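Local coordinates for hypothetical protein (Parabacteroides merdae, PDB 4OO3) that is a putative oxidoreductase of unknown substrate that probably binds a nicotinamide dinucleotide cofactor through its Rossmann-fold domain, at residues 109-119 / 137-148. Sequence-based numbering, arbitrary orientation.
Sequences LEAGINVLSDK and IAKQKNIMLYDI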
ATOM      1  N   LEU A 109     -12.905  16.937   2.935  1.00 31.43           N
ATOM      2  CA  LEU A 109     -11.899  17.967   3.202  1.00 31.65           C
ATOM      3  C   LEU A 109     -12.499  19.374   3.152  1.00 31.53           C
ATOM      4  O   LEU A 109     -12.185  20.205   4.004  1.00 31.52           O
ATOM      5  CB  LEU A 109     -10.735  17.847   2.216  1.00 31.90           C
ATOM      6  CG  LEU A 109      -9.891  16.577   2.341  1.00 29.93           C
ATOM      7  CD1 LEU A 109      -9.076  16.365   1.074  1.00 29.78           C
ATOM      8  CD2 LEU A 109      -8.986  16.628   3.564  1.00 28.04           C
ATOM      9  N   GLU A 110     -13.360  19.633   2.168  1.00 32.96           N
ATOM     10  CA  GLU A 110     -14.142  20.880   2.115  1.00 34.84           C
ATOM     11  C   GLU A 110     -14.871  21.165   3.425  1.00 36.52           C
ATOM     12  O   GLU A 110     -15.040  22.323   3.804  1.00 37.00           O
ATOM     13  CB  GLU A 110     -15.200  20.809   1.025  1.00 37.48           C
ATOM     14  CG  GLU A 110     -14.668  20.935  -0.386  1.00 39.45           C
ATOM     15  CD  GLU A 110     -15.783  20.942  -1.413  1.00 43.22           C
ATOM     16  OE1 GLU A 110     -16.775  20.185  -1.249  1.00 44.37           O
ATOM     17  OE2 GLU A 110     -15.665  21.709  -2.388  1.00 45.67           O
ATOM     18  N   ALA A 111     -15.321  20.110   4.103  1.00 33.50           N
ATOM     19  CA  ALA A 111     -16.036  20.258   5.363  1.00 33.62           C
ATOM     20  C   ALA A 111     -15.107  20.419   6.565  1.00 34.80           C
ATOM     21  O   ALA A 111     -15.576  20.467   7.705  1.00 36.43           O
ATOM     22  CB  ALA A 111     -16.977  19.077   5.569  1.00 33.08           C
ATOM     23  N   GLY A 112     -13.800  20.505   6.317  1.00 35.89           N
ATOM     24  CA  GLY A 112     -12.819  20.738   7.378  1.00 34.97           C
ATOM     25  C   GLY A 112     -12.468  19.490   8.163  1.00 33.89           C
ATOM     26  O   GLY A 112     -11.952  19.584   9.269  1.00 35.10           O
ATOM     27  N   ILE A 113     -12.736  18.323   7.579  1.00 33.41           N
ATOM     28  CA  ILE A 113     -12.501  17.030   8.229  1.00 32.26           C
ATOM     29  C   ILE A 113     -11.243  16.363   7.668  1.00 31.38           C
ATOM     30  O   ILE A 113     -11.125  16.180   6.452  1.00 32.96           O
ATOM     31  CB  ILE A 113     -13.726  16.105   8.043  1.00 31.74           C
ATOM     32  CG1 ILE A 113     -14.959  16.746   8.697  1.00 33.03           C
ATOM     33  CG2 ILE A 113     -13.464  14.723   8.625  1.00 31.95           C
ATOM     34  CD1 ILE A 113     -16.270  16.057   8.381  1.00 33.09           C
ATOM     35  N   ASN A 114     -10.309  16.003   8.556  1.00 31.07           N
ATOM     36  CA  ASN A 114      -9.057  15.335   8.152  1.00 31.10           C
ATOM     37  C   ASN A 114      -9.364  13.967   7.579  1.00 30.87           C
ATOM     38  O   ASN A 114     -10.406  13.398   7.890  1.00 32.52           O
ATOM     39  CB  ASN A 114      -8.114  15.160   9.343  1.00 31.53           C
ATOM     40  CG  ASN A 114      -7.708  16.478   9.980  1.00 31.93           C
ATOM     41  OD1 ASN A 114      -6.796  17.155   9.517  1.00 31.64           O
ATOM     42  ND2 ASN A 114      -8.366  16.828  11.067  1.00 31.90           N
ATOM     43  N   VAL A 115      -8.467  13.425   6.756  1.00 30.47           N
ATOM     44  CA  VAL A 115      -8.740  12.146   6.085  1.00 30.19           C
ATOM     45  C   VAL A 115      -7.549  11.186   6.094  1.00 28.14           C
ATOM     46  O   VAL A 115      -6.456  11.529   5.643  1.00 28.46           O
ATOM     47  CB  VAL A 115      -9.172  12.372   4.621  1.00 30.78           C
ATOM     48  CG1 VAL A 115      -9.410  11.048   3.903  1.00 30.01           C
ATOM     49  CG2 VAL A 115     -10.413  13.241   4.562  1.00 32.05           C
ATOM     50  N   LEU A 116      -7.778   9.983   6.607  1.00 26.33           N
ATOM     51  CA  LEU A 116      -6.858   8.864   6.420  1.00 26.29           C
ATOM     52  C   LEU A 116      -7.538   7.889   5.459  1.00 27.04           C
ATOM     53  O   LEU A 116      -8.575   7.304   5.775  1.00 24.98           O
ATOM     54  CB  LEU A 116      -6.547   8.169   7.755  1.00 25.96           C
ATOM     55  CG  LEU A 116      -5.576   6.982   7.729  1.00 25.56           C
ATOM     56  CD1 LEU A 116      -4.186   7.431   7.302  1.00 25.11           C
ATOM     57  CD2 LEU A 116      -5.504   6.315   9.092  1.00 26.86           C
ATOM     58  N   SER A 117      -6.954   7.712   4.282  1.00 29.55           N
ATOM     59  CA  SER A 117      -7.518   6.813   3.290  1.00 28.48           C
ATOM     60  C   SER A 117      -6.543   5.702   2.990  1.00 29.67           C
ATOM     61  O   SER A 117      -5.344   5.929   2.886  1.00 32.03           O
ATOM     62  CB  SER A 117      -7.818   7.574   2.002  1.00 28.45           C
ATOM     63  OG  SER A 117      -8.152   6.682   0.951  1.00 27.73           O
ATOM     64  N   ASP A 118      -7.063   4.495   2.836  1.00 29.69           N
ATOM     65  CA  ASP A 118      -6.295   3.430   2.237  1.00 28.14           C
ATOM     66  C   ASP A 118      -5.953   3.809   0.791  1.00 28.64           C
ATOM     67  O   ASP A 118      -6.596   4.671   0.179  1.00 27.30           O
ATOM     68  CB  ASP A 118      -7.098   2.131   2.243  1.00 29.71           C
ATOM     69  CG  ASP A 118      -6.217   0.898   2.120  1.00 31.78           C
ATOM     70  OD1 ASP A 118      -4.970   1.038   2.084  1.00 33.82           O
ATOM     71  OD2 ASP A 118      -6.779  -0.217   2.078  1.00 30.40           O
ATOM     72  N   LYS A 119      -4.920   3.182   0.256  1.00 26.74           N
ATOM     73  CA  LYS A 119      -4.642   3.265  -1.172  1.00 29.89           C
ATOM     74  C   LYS A 119      -5.691   2.496  -1.986  1.00 30.34           C
ATOM     75  O   LYS A 119      -6.383   1.628  -1.451  1.00 30.74           O
ATOM     76  CB  LYS A 119      -3.236   2.736  -1.482  1.00 31.80           C
ATOM     77  CG  LYS A 119      -2.856   1.426  -0.784  1.00 34.08           C
ATOM     78  CD  LYS A 119      -2.746   0.238  -1.717  1.00 39.65           C
ATOM     79  CE  LYS A 119      -4.090  -0.284  -2.168  1.00 40.72           C
ATOM     80  NZ  LYS A 119      -3.971  -1.713  -2.538  1.00 44.49           N
ATOM     81  N   ILE A 137      -7.067  21.772  -1.213  1.00 34.73           N
ATOM     82  CA  ILE A 137      -8.055  22.089  -0.182  1.00 33.92           C
ATOM     83  C   ILE A 137      -7.503  21.793   1.210  1.00 33.38           C
ATOM     84  O   ILE A 137      -7.667  22.593   2.129  1.00 33.28           O
ATOM     85  CB  ILE A 137      -9.370  21.319  -0.396  1.00 35.07           C
ATOM     86  CG1 ILE A 137     -10.062  21.798  -1.678  1.00 36.43           C
ATOM     87  CG2 ILE A 137     -10.308  21.498   0.794  1.00 34.39           C
ATOM     88  CD1 ILE A 137     -11.009  20.765  -2.258  1.00 37.73           C
ATOM     89  N   ALA A 138      -6.845  20.649   1.367  1.00 31.86           N
ATOM     90  CA  ALA A 138      -6.235  20.305   2.643  1.00 31.34           C
ATOM     91  C   ALA A 138      -5.262  21.397   3.109  1.00 33.78           C
ATOM     92  O   ALA A 138      -5.311  21.834   4.260  1.00 34.86           O
ATOM     93  CB  ALA A 138      -5.525  18.970   2.541  1.00 29.72           C
ATOM     94  N   LYS A 139      -4.395  21.831   2.198  1.00 36.21           N
ATOM     95  CA  LYS A 139      -3.423  22.903   2.447  1.00 40.28           C
ATOM     96  C   LYS A 139      -4.110  24.224   2.812  1.00 42.15           C
ATOM     97  O   LYS A 139      -3.766  24.853   3.806  1.00 41.08           O
ATOM     98  CB  LYS A 139      -2.558  23.091   1.197  1.00 43.78           C
ATOM     99  CG  LYS A 139      -1.542  24.227   1.223  1.00 49.45           C
ATOM    100  CD  LYS A 139      -0.231  23.837   1.894  1.00 56.23           C
ATOM    101  CE  LYS A 139       0.972  24.168   1.014  1.00 60.67           C
ATOM    102  NZ  LYS A 139       0.987  25.579   0.534  1.00 63.71           N
ATOM    103  N   GLN A 140      -5.066  24.635   1.981  1.00 45.69           N
ATOM    104  CA  GLN A 140      -5.862  25.852   2.205  1.00 47.87           C
ATOM    105  C   GLN A 140      -6.553  25.850   3.582  1.00 46.91           C
ATOM    106  O   GLN A 140      -6.674  26.897   4.220  1.00 46.73           O
ATOM    107  CB  GLN A 140      -6.876  26.022   1.048  1.00 51.85           C
ATOM    108  CG  GLN A 140      -8.259  26.569   1.394  1.00 58.41           C
ATOM    109  CD  GLN A 140      -8.284  28.069   1.632  1.00 67.33           C
ATOM    110  OE1 GLN A 140      -7.337  28.785   1.308  1.00 76.78           O
ATOM    111  NE2 GLN A 140      -9.384  28.553   2.196  1.00 71.74           N
ATOM    112  N   LYS A 141      -6.987  24.677   4.043  1.00 42.47           N
ATOM    113  CA  LYS A 141      -7.712  24.561   5.314  1.00 41.99           C
ATOM    114  C   LYS A 141      -6.886  24.060   6.484  1.00 42.54           C
ATOM    115  O   LYS A 141      -7.433  23.832   7.554  1.00 44.87           O
ATOM    116  CB  LYS A 141      -8.911  23.637   5.143  1.00 40.44           C
ATOM    117  CG  LYS A 141      -9.926  24.178   4.168  1.00 40.80           C
ATOM    118  CD  LYS A 141     -11.166  23.320   4.148  1.00 41.29           C
ATOM    119  CE  LYS A 141     -12.316  24.078   3.514  1.00 44.59           C
ATOM    120  NZ  LYS A 141     -13.009  24.982   4.475  1.00 43.96           N
ATOM    121  N   ASN A 142      -5.581  23.891   6.296  1.00 43.20           N
ATOM    122  CA  ASN A 142      -4.715  23.344   7.342  1.00 45.59           C
ATOM    123  C   ASN A 142      -5.252  22.052   7.949  1.00 43.45           C
ATOM    124  O   ASN A 142      -5.285  21.891   9.168  1.00 44.06           O
ATOM    125  CB  ASN A 142      -4.456  24.385   8.433  1.00 52.01           C
ATOM    126  CG  ASN A 142      -3.533  25.488   7.963  1.00 62.30           C
ATOM    127  OD1 ASN A 142      -3.908  26.660   7.934  1.00 71.48           O
ATOM    128  ND2 ASN A 142      -2.318  25.112   7.571  1.00 64.60           N
ATOM    129  N   ILE A 143      -5.677  21.138   7.079  1.00 39.11           N
ATOM    130  CA  ILE A 143      -6.038  19.784   7.485  1.00 35.89           C
ATOM    131  C   ILE A 143      -5.169  18.800   6.706  1.00 34.87           C
ATOM    132  O   ILE A 143      -4.474  19.176   5.760  1.00 35.87           O
ATOM    133  CB  ILE A 143      -7.552  19.490   7.305  1.00 36.43           C
ATOM    134  CG1 ILE A 143      -8.021  19.746   5.868  1.00 35.37           C
ATOM    135  CG2 ILE A 143      -8.372  20.335   8.275  1.00 37.40           C
ATOM    136  CD1 ILE A 143      -9.476  19.409   5.631  1.00 34.46           C
HETATM  137  N   MSE A 144      -5.195  17.547   7.123  1.00 33.77           N
HETATM  138  CA  MSE A 144      -4.324  16.546   6.556  1.00 32.13           C
HETATM  139  C   MSE A 144      -5.090  15.564   5.727  1.00 29.65           C
HETATM  140  O   MSE A 144      -6.192  15.163   6.086  1.00 28.32           O
HETATM  141  CB  MSE A 144      -3.640  15.782   7.672  1.00 35.23           C
HETATM  142  CG  MSE A 144      -2.269  16.379   7.953  1.00 40.97           C
HETATM  143 SE   MSE A 144      -1.531  15.462   9.524  0.75 42.82          SE
HETATM  144  CE  MSE A 144      -1.630  13.663   8.770  1.00 41.68           C
ATOM    145  N   LEU A 145      -4.492  15.190   4.601  1.00 28.12           N
ATOM    146  CA  LEU A 145      -4.919  14.050   3.798  1.00 27.26           C
ATOM    147  C   LEU A 145      -3.736  13.090   3.763  1.00 26.85           C
ATOM    148  O   LEU A 145      -2.630  13.492   3.424  1.00 26.51           O
ATOM    149  CB  LEU A 145      -5.290  14.502   2.371  1.00 26.02           C
ATOM    150  CG  LEU A 145      -5.574  13.414   1.325  1.00 25.88           C
ATOM    151  CD1 LEU A 145      -6.671  12.459   1.783  1.00 25.18           C
ATOM    152  CD2 LEU A 145      -5.955  14.049   0.001  1.00 26.08           C
ATOM    153  N   TYR A 146      -3.965  11.829   4.116  1.00 28.43           N
ATOM    154  CA  TYR A 146      -2.881  10.845   4.185  1.00 28.06           C
ATOM    155  C   TYR A 146      -3.358   9.488   3.708  1.00 27.59           C
ATOM    156  O   TYR A 146      -4.515   9.130   3.929  1.00 29.88           O
ATOM    157  CB  TYR A 146      -2.380  10.732   5.621  1.00 29.37           C
ATOM    158  CG  TYR A 146      -0.974  10.205   5.772  1.00 29.62           C
ATOM    159  CD1 TYR A 146       0.071  10.747   5.040  1.00 32.75           C
ATOM    160  CD2 TYR A 146      -0.675   9.197   6.682  1.00 28.89           C
ATOM    161  CE1 TYR A 146       1.367  10.285   5.187  1.00 32.18           C
ATOM    162  CE2 TYR A 146       0.623   8.729   6.831  1.00 29.03           C
ATOM    163  CZ  TYR A 146       1.633   9.279   6.076  1.00 30.16           C
ATOM    164  OH  TYR A 146       2.921   8.840   6.206  1.00 32.28           O
ATOM    165  N   ASP A 147      -2.479   8.741   3.043  1.00 25.76           N
ATOM    166  CA  ASP A 147      -2.777   7.346   2.736  1.00 25.66           C
ATOM    167  C   ASP A 147      -1.914   6.374   3.546  1.00 26.40           C
ATOM    168  O   ASP A 147      -1.099   6.780   4.361  1.00 27.95           O
ATOM    169  CB  ASP A 147      -2.769   7.059   1.217  1.00 24.79           C
ATOM    170  CG  ASP A 147      -1.410   7.252   0.558  1.00 25.89           C
ATOM    171  OD1 ASP A 147      -0.385   7.471   1.244  1.00 25.85           O
ATOM    172  OD2 ASP A 147      -1.385   7.160  -0.689  1.00 24.84           O
ATOM    173  N   ILE A 148      -2.131   5.084   3.330  1.00 28.09           N
ATOM    174  CA  ILE A 148      -1.597   4.054   4.194  1.00 28.30           C
ATOM    175  C   ILE A 148      -0.578   3.184   3.450  1.00 28.83           C
ATOM    176  O   ILE A 148      -0.941   2.190   2.815  1.00 29.27           O
ATOM    177  CB  ILE A 148      -2.755   3.205   4.759  1.00 28.21           C
ATOM    178  CG1 ILE A 148      -3.743   4.124   5.493  1.00 28.68           C
ATOM    179  CG2 ILE A 148      -2.218   2.123   5.691  1.00 28.59           C
ATOM    180  CD1 ILE A 148      -5.072   3.485   5.835  1.00 29.49           C
TER
HETATM  181  O   HOH W   1      -2.703  -0.015   2.718  1.00 27.20           O
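Val115 and Leu145 pair in register on parallel strands, whose axes approach to 4.7 Å at an angle of 12°. Three backbone hydrogen bonds join the two segments: Val115 N to Met144 O (2.9 Å), Tyr146 N to Val115 O (2.9 Å) and Ser117 N to Tyr146 O (2.8 Å). Asn114 extends this pattern with its side chain: OD1 takes the Met144 N-H on an in-plane lone pair at 2.9 Å, nearly straight at 164°. With CG beside its own backbone N (chi1 -60°), the amide also lies against Ile143 CB, while ND2 bonds to Asn90 O. A leucine in its place would probably leave the N-H of buried Met144 without its acceptor and remove the ND2 bond to Asn90 O. Beyond the strands, a water donates to both Asp118 OD1 and Ile148 O, while Asp118 OD2 is hydrogen-bonded to His23 ND1.

Apolar contacts flank the pairing. Leu109 crosses Ile143 at a slant, with CD2 and CD1 tightly packed at 3.5 Å, while its other branch, CD1, reaches Leu145 CD2. Val115 CG1 lies alongside Leu145 CD1 at 3.7 Å. Leu116 CD1 approaches the Tyr146 ring at its edge and also packs on Ile148 CG1.

The strands are successive members of a Rossmann-type parallel sheet, linked by the beta-alpha-beta crossover through helix 125-140. Helices 98-110 and 125-140 cover the Leu145 face, helix 395-412 the Tyr146 face, and strand 91-94 borders 114-117 across from 145-147.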